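Local coordinates for protein threonine--tRNA ligase catalytic subunit (Aeropyrum pernix, PDB 3A32) that probably catalyses the two-step, ATP-dependent attachment of threonine to tRNA(Thr) as a zinc-binding homodimer without an editing domain of its own, at residues 130-135 and 168-173; 176-181 and 233-238; 337-342 and 373-378; 399-404 and 413-418. All blocks are in the same frame, centred on the assembly; numbering follows the deposited sequence.

Interaction 1 of 4, residues 130-135 and 168-173; sequences LPLPFK and IVPGGR
F134 and I168 face each other as an antiparallel hydrogen-bonded pair. F134 N gives its hydrogen to I168 O at 3.0 Å, and I168 N returns one to F134 O at 2.9 Å. I168 O has a further, weaker neighbour in the CA-H of P133, whose CA lies 3.2 Å away. The apolar contacts follow the chain outward from this bridge. I168 CD1 lies obliquely to the F134 ring, 4.4 Å from CD2. P133, preceded by a cis peptide bond, sets its CB against V169 CB at 3.8 Å. P170 turns the CG corner of its ring to L132 CB at 3.8 Å, the two side chains crossing obliquely, while its CD lies near P133 N. An alanine in place of P170 would probably leave L132 CB and CD1 without the CG they rest on, opening a gap beside the leucine. The R173 guanidinium has P133 CG over one face, 4.1 Å above its plane and offset toward the rim. The pairing joins neighbouring strands 134-143 and 159-170 in the antiparallel part of the class II synthetase catalytic sheet, with zinc ligand H166 on the second of these strands.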
# COMPACT_ATOMS: atom_id res chain seq x y z
N LEU A 130 -6.49 24.43 10.81
CA LEU A 130 -6.92 23.07 10.41
C LEU A 130 -8.42 23.15 10.11
O LEU A 130 -9.19 23.55 10.99
CB LEU A 130 -6.69 22.05 11.52
CG LEU A 130 -6.83 20.55 11.16
CD1 LEU A 130 -5.75 20.06 10.17
CD2 LEU A 130 -6.81 19.71 12.40
N PRO A 131 -8.83 22.80 8.88
CA PRO A 131 -10.25 22.88 8.57
C PRO A 131 -11.09 21.75 9.20
O PRO A 131 -10.61 20.64 9.46
CB PRO A 131 -10.28 22.79 7.03
CG PRO A 131 -8.87 22.69 6.57
CD PRO A 131 -8.04 22.31 7.74
N LEU A 132 -12.35 22.07 9.49
CA LEU A 132 -13.32 21.07 9.87
C LEU A 132 -14.42 21.09 8.81
O LEU A 132 -14.75 22.15 8.28
CB LEU A 132 -13.91 21.40 11.25
CG LEU A 132 -12.95 21.47 12.44
CD1 LEU A 132 -13.67 21.84 13.74
CD2 LEU A 132 -12.10 20.13 12.61
N PRO A 133 -15.03 19.93 8.51
CA PRO A 133 -14.72 18.63 9.14
C PRO A 133 -13.27 18.12 8.84
O PRO A 133 -12.69 18.40 7.77
CB PRO A 133 -15.79 17.66 8.58
CG PRO A 133 -16.50 18.41 7.48
CD PRO A 133 -16.15 19.87 7.55
N PHE A 134 -12.71 17.40 9.80
CA PHE A 134 -11.40 16.78 9.65
C PHE A 134 -11.66 15.32 9.37
O PHE A 134 -12.31 14.63 10.18
CB PHE A 134 -10.60 16.99 10.92
CG PHE A 134 -9.34 16.21 11.00
CD1 PHE A 134 -8.15 16.75 10.55
CD2 PHE A 134 -9.32 14.94 11.59
CE1 PHE A 134 -6.95 16.02 10.64
CE2 PHE A 134 -8.14 14.22 11.69
CZ PHE A 134 -6.95 14.76 11.23
N LYS A 135 -11.18 14.85 8.22
CA LYS A 135 -11.45 13.50 7.74
C LYS A 135 -10.15 12.85 7.46
O LYS A 135 -9.33 13.40 6.71
CB LYS A 135 -12.31 13.53 6.47
CG LYS A 135 -13.54 14.46 6.60
CD LYS A 135 -14.55 14.33 5.47
CE LYS A 135 -13.90 14.04 4.10
NZ LYS A 135 -14.82 14.41 2.96
N ILE A 168 -14.20 14.19 12.31
CA ILE A 168 -14.58 15.14 13.36
C ILE A 168 -15.32 16.29 12.68
O ILE A 168 -14.72 17.07 11.94
CB ILE A 168 -13.32 15.62 14.12
CG1 ILE A 168 -12.64 14.40 14.73
CG2 ILE A 168 -13.67 16.72 15.15
CD1 ILE A 168 -11.34 14.64 15.46
N VAL A 169 -16.64 16.35 12.89
CA VAL A 169 -17.50 17.22 12.07
C VAL A 169 -18.39 18.13 12.95
O VAL A 169 -19.06 17.61 13.85
CB VAL A 169 -18.41 16.42 11.08
CG1 VAL A 169 -19.07 15.28 11.74
CG2 VAL A 169 -19.42 17.31 10.50
N PRO A 170 -18.36 19.47 12.73
CA PRO A 170 -19.23 20.36 13.53
C PRO A 170 -20.68 20.07 13.26
O PRO A 170 -21.01 19.55 12.18
CB PRO A 170 -18.91 21.75 12.97
CG PRO A 170 -17.53 21.63 12.43
CD PRO A 170 -17.55 20.26 11.78
N GLY A 171 -21.54 20.43 14.20
CA GLY A 171 -22.99 20.31 14.04
C GLY A 171 -23.58 20.79 12.73
O GLY A 171 -24.48 20.15 12.18
N GLY A 172 -23.08 21.90 12.20
CA GLY A 172 -23.60 22.45 10.92
C GLY A 172 -23.43 21.62 9.65
O GLY A 172 -24.10 21.87 8.62
N ARG A 173 -22.53 20.64 9.71
CA ARG A 173 -22.14 19.89 8.53
C ARG A 173 -22.40 18.36 8.69
O ARG A 173 -22.18 17.59 7.78
CB ARG A 173 -20.65 20.20 8.26
CG ARG A 173 -20.32 21.64 7.63
CD ARG A 173 -20.67 21.75 6.10
NE ARG A 173 -20.66 20.44 5.40
CZ ARG A 173 -19.63 19.93 4.68
NH1 ARG A 173 -18.51 20.64 4.50
NH2 ARG A 173 -19.74 18.71 4.12

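Interaction 2 of 4, residues 176-181 and 233-238; sequences DVVYDV and REAASR
Helix segments 176-181 and 233-238 run in broadly the same direction, their N-to-C axes 43° apart and 8.6 Å from each other at closest approach. The backbones come nearest at Y179 and A235, whose CA atoms are 5.1 Å apart, a closeness consistent with the small side chain of A235. V178 CG1, anti to the backbone N (chi1 179°), meets A235 CB at 3.5 Å, tighter than usual van der Waals contact. Y179 fills the adjoining part of the interface. One edge of its ring turns to the other helix: CD1 has A235 O near the ring plane at 3.8 Å, while R238 CB approaches obliquely, 3.7 Å from both CD1 and CE1. From CG the arginine chain runs extended to NE and carries the guanidinium past the tyrosine toward D176. The resulting salt bridge, D176 OD1 to R238 NH1, is long at 3.4 Å. The carboxylate oxygen lies in the guanidinium plane at its edge, but the two flat groups are 58° apart, so they do not meet as a coplanar pair. The ion pair lies beside the small apolar contact of V178 and A235. Helix 174-191 packs on the eight-stranded sheet and against helix 222-243: V178 touches L232 of that helix and I281 and F283 of strand 273-284, while V177 reaches I167 of strand 159-170.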
# COMPACT_ATOMS: atom_id res chain seq x y z
N ASP A 176 -24.67 16.29 6.19
CA ASP A 176 -24.01 16.18 4.89
C ASP A 176 -22.88 15.13 4.89
O ASP A 176 -22.68 14.42 3.90
CB ASP A 176 -23.39 17.53 4.51
CG ASP A 176 -24.42 18.59 3.96
OD1 ASP A 176 -25.58 18.29 3.66
OD2 ASP A 176 -24.03 19.76 3.84
N VAL A 177 -22.11 15.08 5.98
CA VAL A 177 -21.04 14.14 6.13
C VAL A 177 -21.58 12.71 6.13
O VAL A 177 -21.06 11.84 5.41
CB VAL A 177 -20.23 14.45 7.42
CG1 VAL A 177 -19.54 13.20 7.94
CG2 VAL A 177 -19.20 15.61 7.16
N VAL A 178 -22.66 12.48 6.90
CA VAL A 178 -23.32 11.17 6.95
C VAL A 178 -23.80 10.74 5.58
O VAL A 178 -23.60 9.57 5.15
CB VAL A 178 -24.48 11.09 8.05
CG1 VAL A 178 -25.17 9.70 8.04
CG2 VAL A 178 -23.92 11.34 9.41
N TYR A 179 -24.47 11.67 4.89
CA TYR A 179 -24.99 11.43 3.58
C TYR A 179 -23.85 11.12 2.59
O TYR A 179 -23.94 10.16 1.83
CB TYR A 179 -25.83 12.63 3.11
CG TYR A 179 -26.44 12.41 1.75
CD1 TYR A 179 -27.61 11.62 1.60
CD2 TYR A 179 -25.84 12.96 0.62
CE1 TYR A 179 -28.13 11.40 0.33
CE2 TYR A 179 -26.37 12.76 -0.64
CZ TYR A 179 -27.50 11.99 -0.77
OH TYR A 179 -27.96 11.81 -2.04
N ASP A 180 -22.79 11.93 2.61
CA ASP A 180 -21.66 11.76 1.74
C ASP A 180 -20.98 10.41 1.89
O ASP A 180 -20.50 9.85 0.88
CB ASP A 180 -20.62 12.86 2.00
CG ASP A 180 -21.07 14.26 1.44
OD1 ASP A 180 -22.09 14.36 0.74
OD2 ASP A 180 -20.38 15.26 1.72
N VAL A 181 -20.95 9.88 3.12
CA VAL A 181 -20.35 8.55 3.38
C VAL A 181 -21.21 7.51 2.73
O VAL A 181 -20.67 6.61 2.09
CB VAL A 181 -20.10 8.25 4.88
CG1 VAL A 181 -19.65 6.77 5.09
CG2 VAL A 181 -19.02 9.21 5.42
N ARG A 233 -31.20 10.31 10.89
CA ARG A 233 -32.55 10.28 10.36
C ARG A 233 -32.69 11.16 9.14
O ARG A 233 -33.24 10.72 8.13
CB ARG A 233 -33.59 10.66 11.43
CG ARG A 233 -33.82 9.58 12.44
CD ARG A 233 -34.90 9.98 13.42
NE ARG A 233 -35.05 8.95 14.43
CZ ARG A 233 -34.89 9.16 15.72
NH1 ARG A 233 -34.61 10.38 16.17
NH2 ARG A 233 -35.05 8.17 16.58
N GLU A 234 -32.18 12.39 9.21
CA GLU A 234 -32.20 13.29 8.06
C GLU A 234 -31.41 12.75 6.88
O GLU A 234 -31.88 12.79 5.76
CB GLU A 234 -31.68 14.67 8.42
CG GLU A 234 -32.58 15.42 9.37
CD GLU A 234 -33.94 15.89 8.72
OE1 GLU A 234 -34.20 15.62 7.49
OE2 GLU A 234 -34.72 16.55 9.46
N ALA A 235 -30.20 12.27 7.16
CA ALA A 235 -29.35 11.69 6.12
C ALA A 235 -30.04 10.50 5.43
O ALA A 235 -30.12 10.46 4.20
CB ALA A 235 -27.94 11.30 6.67
N ALA A 236 -30.57 9.59 6.24
CA ALA A 236 -31.32 8.42 5.78
C ALA A 236 -32.58 8.84 5.02
O ALA A 236 -33.00 8.16 4.08
CB ALA A 236 -31.72 7.53 6.96
N SER A 237 -33.17 9.95 5.43
CA SER A 237 -34.36 10.43 4.74
C SER A 237 -33.97 10.97 3.36
O SER A 237 -34.70 10.76 2.39
CB SER A 237 -35.12 11.46 5.59
OG SER A 237 -36.05 12.17 4.81
N ARG A 238 -32.81 11.61 3.26
CA ARG A 238 -32.27 11.99 1.93
C ARG A 238 -31.90 10.79 1.07
O ARG A 238 -32.13 10.80 -0.14
CB ARG A 238 -31.08 12.93 2.05
CG ARG A 238 -31.51 14.27 2.56
CD ARG A 238 -30.33 15.13 2.96
NE ARG A 238 -30.82 16.16 3.88
CZ ARG A 238 -30.12 17.22 4.27
NH1 ARG A 238 -28.84 17.38 3.86
NH2 ARG A 238 -30.69 18.09 5.11

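Interaction 3 of 4, residues 337-342 and 373-378; sequences APIQFA and RVAVKG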
# COMPACT_ATOMS: atom_id res chain seq x y z
N ALA A 337 -8.67 -8.68 -10.87
CA ALA A 337 -8.61 -10.07 -11.28
C ALA A 337 -7.14 -10.51 -11.20
O ALA A 337 -6.25 -9.87 -11.80
CB ALA A 337 -9.16 -10.22 -12.72
N PRO A 338 -6.86 -11.64 -10.52
CA PRO A 338 -5.48 -12.17 -10.55
C PRO A 338 -4.93 -12.25 -11.99
O PRO A 338 -3.85 -11.72 -12.27
CB PRO A 338 -5.62 -13.54 -9.88
CG PRO A 338 -6.80 -13.37 -8.92
CD PRO A 338 -7.77 -12.50 -9.74
N ILE A 339 -5.67 -12.90 -12.91
CA ILE A 339 -5.29 -12.93 -14.33
C ILE A 339 -6.22 -12.00 -15.11
O ILE A 339 -7.44 -12.24 -15.16
CB ILE A 339 -5.32 -14.38 -14.92
CG1 ILE A 339 -4.37 -15.30 -14.14
CG2 ILE A 339 -4.99 -14.37 -16.44
CD1 ILE A 339 -4.44 -16.84 -14.52
N GLN A 340 -5.66 -10.94 -15.70
CA GLN A 340 -6.46 -9.99 -16.46
C GLN A 340 -6.74 -10.42 -17.90
O GLN A 340 -7.87 -10.33 -18.37
CB GLN A 340 -5.79 -8.61 -16.40
CG GLN A 340 -5.90 -8.01 -14.96
CD GLN A 340 -5.30 -6.67 -14.83
OE1 GLN A 340 -4.10 -6.50 -15.07
NE2 GLN A 340 -6.10 -5.70 -14.42
N PHE A 341 -5.71 -10.89 -18.61
CA PHE A 341 -5.86 -11.40 -19.98
C PHE A 341 -5.32 -12.80 -19.97
O PHE A 341 -4.14 -12.97 -19.62
CB PHE A 341 -5.05 -10.59 -21.00
CG PHE A 341 -5.65 -9.25 -21.32
CD1 PHE A 341 -6.69 -9.15 -22.25
CD2 PHE A 341 -5.22 -8.10 -20.65
CE1 PHE A 341 -7.28 -7.91 -22.53
CE2 PHE A 341 -5.80 -6.85 -20.93
CZ PHE A 341 -6.81 -6.74 -21.89
N ALA A 342 -6.14 -13.79 -20.34
CA ALA A 342 -5.59 -15.11 -20.64
C ALA A 342 -5.47 -15.19 -22.17
O ALA A 342 -6.46 -14.96 -22.88
CB ALA A 342 -6.46 -16.23 -20.10
N ARG A 373 -1.87 -8.00 -16.08
CA ARG A 373 -1.59 -9.37 -15.59
C ARG A 373 -2.03 -10.41 -16.65
O ARG A 373 -3.24 -10.52 -16.97
CB ARG A 373 -2.22 -9.60 -14.22
CG ARG A 373 -1.50 -8.76 -13.08
CD ARG A 373 -2.05 -9.01 -11.71
NE ARG A 373 -3.47 -8.68 -11.57
CZ ARG A 373 -3.95 -7.46 -11.32
NH1 ARG A 373 -3.12 -6.43 -11.17
NH2 ARG A 373 -5.28 -7.28 -11.20
N VAL A 374 -1.05 -11.17 -17.16
CA VAL A 374 -1.21 -11.99 -18.36
C VAL A 374 -0.86 -13.47 -18.04
O VAL A 374 0.09 -13.76 -17.29
CB VAL A 374 -0.34 -11.43 -19.56
CG1 VAL A 374 -0.64 -12.19 -20.90
CG2 VAL A 374 -0.60 -9.94 -19.77
N ALA A 375 -1.65 -14.40 -18.57
CA ALA A 375 -1.28 -15.81 -18.58
C ALA A 375 -1.46 -16.36 -20.01
O ALA A 375 -2.51 -16.16 -20.63
CB ALA A 375 -2.15 -16.58 -17.58
N VAL A 376 -0.42 -17.00 -20.55
CA VAL A 376 -0.50 -17.65 -21.87
C VAL A 376 -0.75 -19.12 -21.64
O VAL A 376 -0.14 -19.71 -20.76
CB VAL A 376 0.80 -17.53 -22.65
CG1 VAL A 376 0.71 -18.32 -23.99
CG2 VAL A 376 1.09 -16.09 -22.91
N LYS A 377 -1.69 -19.68 -22.40
CA LYS A 377 -1.95 -21.11 -22.36
C LYS A 377 -1.73 -21.70 -23.78
O LYS A 377 -2.27 -21.20 -24.74
CB LYS A 377 -3.38 -21.37 -21.85
CG LYS A 377 -3.86 -22.85 -21.82
CD LYS A 377 -2.94 -23.77 -20.96
CE LYS A 377 -3.39 -25.21 -21.13
NZ LYS A 377 -2.78 -26.14 -20.12
N GLY A 378 -0.88 -22.70 -23.90
CA GLY A 378 -0.69 -23.47 -25.13
C GLY A 378 -1.78 -24.51 -25.23
O GLY A 378 -1.88 -25.39 -24.39
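Strand 373-378 runs parallel to the end of segment 337-342, with F341 paired to V374 and A342 to A375; F341 N donates to R373 O and A375 N to F341 O. Before the strand proper, Q340 N also donates to R373 O, at 2.8 Å, so two successive backbone N-H groups share that oxygen. R373 dominates the side-chain contact. Its chain bends at chi3 (-60°), and the guanidinium grips A337 O side-on with two nitrogens, NH2 at 2.8 Å and NE at 3.0 Å. The acceptor lies in the guanidinium plane, yet both donors reach it from the same face of its carbonyl plane, NH2 well above that plane. A weak bond from NE to P338 O adds a second carbonyl. Q340 lies over one face of the same guanidinium: its CD is 3.7 Å above the plane, offset toward the rim, and the amide and guanidinium planes are only 10° apart. The stacked amide also turns OE1 to R373 N at 2.9 Å, using an in-plane lone pair. Q340 NE2 is held by F334 O, while R373 NH2 and NH1 reach T335 O and I463 O, which should fix the rotation of both groups in this buried site. Farther along, I339 CG2 packs against A375 CB at 3.8 Å. Strand 341-347, helix 353-369 and strand 373-380 form a beta-alpha-beta unit, and this contact joins its two parallel strands near their start, in the anticodon-binding domain characteristic of class IIa synthetases.

Interaction 4 of 4, residues 399-404 and 413-418; sequences VNVFIG and LDVRVF
N400 and R416 form an antiparallel hydrogen-bonded pair, each backbone N giving its hydrogen to the other's O at 2.9 Å. F402 N donates to D414 O at 2.9 Å, nearly straight at 175°. On its other edge strand 399-403 is bonded through its backbone as well: V399 to Q340 and A342, V401 to A342 and I344, I403 to I344. The N400 side chain has a weak bond from ND2 to E392 OE2. On the side of N400 and F402, R416 grips the D414 carboxylate of its own strand side-on, NE to OD1 at 2.8 Å and NH2 to OD2 at 2.7 Å. OD2 uses its syn lone pair; OD1, also met on its syn side, has a long, weak ion pair with R427. The extended arginine chain crosses F402 at about a right angle, with CD 3.7 Å from CE2 of the ring and CG in the ring plane at its edge. An alanine in place of R416, lacking that CG and CD, would probably leave the buried D414 carboxylate with only the weak partner R427 among the charges described. The other side of the pair is apolar, V399 CG1 meeting V415 CG1 at 3.5 Å. Helix 435-457 covers this valine side through L442 and L449, and strands 341-347 and 424-431 flank the pair, which thus occupies the interior of the sheet.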
# COMPACT_ATOMS: atom_id res chain seq x y z
N VAL A 399 -10.40 -11.62 -18.97
CA VAL A 399 -10.61 -11.61 -20.43
C VAL A 399 -9.87 -12.81 -21.03
O VAL A 399 -8.71 -12.96 -20.72
CB VAL A 399 -10.10 -10.27 -21.07
CG1 VAL A 399 -10.34 -10.22 -22.60
CG2 VAL A 399 -10.79 -9.00 -20.41
N ASN A 400 -10.54 -13.65 -21.84
CA ASN A 400 -9.88 -14.71 -22.65
C ASN A 400 -9.64 -14.25 -24.07
O ASN A 400 -10.57 -13.76 -24.70
CB ASN A 400 -10.64 -16.08 -22.67
CG ASN A 400 -10.79 -16.70 -21.27
OD1 ASN A 400 -10.01 -16.41 -20.35
ND2 ASN A 400 -11.84 -17.53 -21.11
N VAL A 401 -8.41 -14.38 -24.57
CA VAL A 401 -8.08 -14.02 -25.97
C VAL A 401 -7.69 -15.30 -26.68
O VAL A 401 -6.72 -15.95 -26.31
CB VAL A 401 -6.94 -12.93 -26.06
CG1 VAL A 401 -6.61 -12.57 -27.53
CG2 VAL A 401 -7.34 -11.65 -25.26
N PHE A 402 -8.51 -15.72 -27.63
CA PHE A 402 -8.28 -16.98 -28.33
C PHE A 402 -7.57 -16.72 -29.63
O PHE A 402 -8.05 -15.93 -30.46
CB PHE A 402 -9.59 -17.73 -28.60
CG PHE A 402 -10.22 -18.32 -27.34
CD1 PHE A 402 -9.76 -19.52 -26.81
CD2 PHE A 402 -11.25 -17.65 -26.68
CE1 PHE A 402 -10.32 -20.06 -25.65
CE2 PHE A 402 -11.81 -18.17 -25.52
CZ PHE A 402 -11.36 -19.38 -25.00
N ILE A 403 -6.40 -17.32 -29.78
CA ILE A 403 -5.67 -17.16 -31.01
C ILE A 403 -5.46 -18.48 -31.71
O ILE A 403 -4.61 -19.25 -31.32
CB ILE A 403 -4.34 -16.45 -30.86
CG1 ILE A 403 -4.55 -15.10 -30.14
CG2 ILE A 403 -3.72 -16.24 -32.33
CD1 ILE A 403 -3.38 -14.58 -29.49
N GLY A 404 -6.30 -18.74 -32.72
CA GLY A 404 -6.14 -19.91 -33.59
C GLY A 404 -5.88 -19.52 -35.05
O GLY A 404 -5.66 -18.35 -35.38
N LEU A 413 -9.38 -11.01 -33.66
CA LEU A 413 -9.21 -11.81 -32.45
C LEU A 413 -10.57 -12.22 -31.90
O LEU A 413 -11.51 -11.49 -32.08
CB LEU A 413 -8.45 -11.03 -31.38
CG LEU A 413 -7.02 -10.59 -31.74
CD1 LEU A 413 -6.55 -9.58 -30.72
CD2 LEU A 413 -6.05 -11.80 -31.86
N ASP A 414 -10.65 -13.36 -31.26
CA ASP A 414 -11.85 -13.81 -30.55
C ASP A 414 -11.63 -13.54 -29.05
O ASP A 414 -10.84 -14.24 -28.38
CB ASP A 414 -12.09 -15.30 -30.82
CG ASP A 414 -13.18 -15.90 -29.98
OD1 ASP A 414 -13.73 -15.26 -29.09
OD2 ASP A 414 -13.51 -17.09 -30.21
N VAL A 415 -12.31 -12.51 -28.54
CA VAL A 415 -12.02 -11.95 -27.24
C VAL A 415 -13.28 -12.01 -26.40
O VAL A 415 -14.31 -11.47 -26.79
CB VAL A 415 -11.52 -10.49 -27.35
CG1 VAL A 415 -11.31 -9.85 -25.98
CG2 VAL A 415 -10.25 -10.42 -28.12
N ARG A 416 -13.18 -12.65 -25.24
CA ARG A 416 -14.30 -12.98 -24.38
C ARG A 416 -14.11 -12.38 -23.00
O ARG A 416 -13.35 -12.87 -22.16
CB ARG A 416 -14.51 -14.50 -24.32
CG ARG A 416 -14.34 -15.10 -25.72
CD ARG A 416 -15.06 -16.37 -25.86
NE ARG A 416 -15.01 -16.85 -27.23
CZ ARG A 416 -15.52 -18.02 -27.60
NH1 ARG A 416 -16.11 -18.82 -26.71
NH2 ARG A 416 -15.47 -18.36 -28.88
N VAL A 417 -14.84 -11.30 -22.79
CA VAL A 417 -14.89 -10.57 -21.53
C VAL A 417 -15.97 -11.24 -20.66
O VAL A 417 -16.96 -11.75 -21.16
CB VAL A 417 -15.18 -9.07 -21.87
CG1 VAL A 417 -15.36 -8.24 -20.60
CG2 VAL A 417 -14.04 -8.46 -22.74
N PHE A 418 -15.76 -11.32 -19.37
CA PHE A 418 -16.76 -11.96 -18.54
C PHE A 418 -17.66 -10.87 -18.03
O PHE A 418 -17.19 -9.89 -17.43
CB PHE A 418 -16.14 -12.74 -17.37
CG PHE A 418 -17.16 -13.48 -16.61
CD1 PHE A 418 -17.56 -14.79 -17.03
CD2 PHE A 418 -17.83 -12.85 -15.54
CE1 PHE A 418 -18.61 -15.48 -16.37
CE2 PHE A 418 -18.89 -13.52 -14.86
CZ PHE A 418 -19.27 -14.85 -15.25

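Overall arrangement
The four contacts form two groups, one in the catalytic core and one in the anticodon-binding domain, and follow one another along the chain without nesting. Interactions 1 and 2, with centres 15 Å apart, belong to the class II core: strand 159-170 leads into helix 174-191, and V177 packs on both P133 and V169, linking sheet to helices. Interactions 3 and 4, with centres 11 Å apart, share the anticodon-binding sheet, where strands 341-347 and 399-403 are neighbours and A342 probably hydrogen-bonds to V399 and V401. Centres in different groups are 42 to 50 Å apart. The two groups rest on different sheets, one in each module, which is consistent with a synthetase that contacts distant parts of its tRNA.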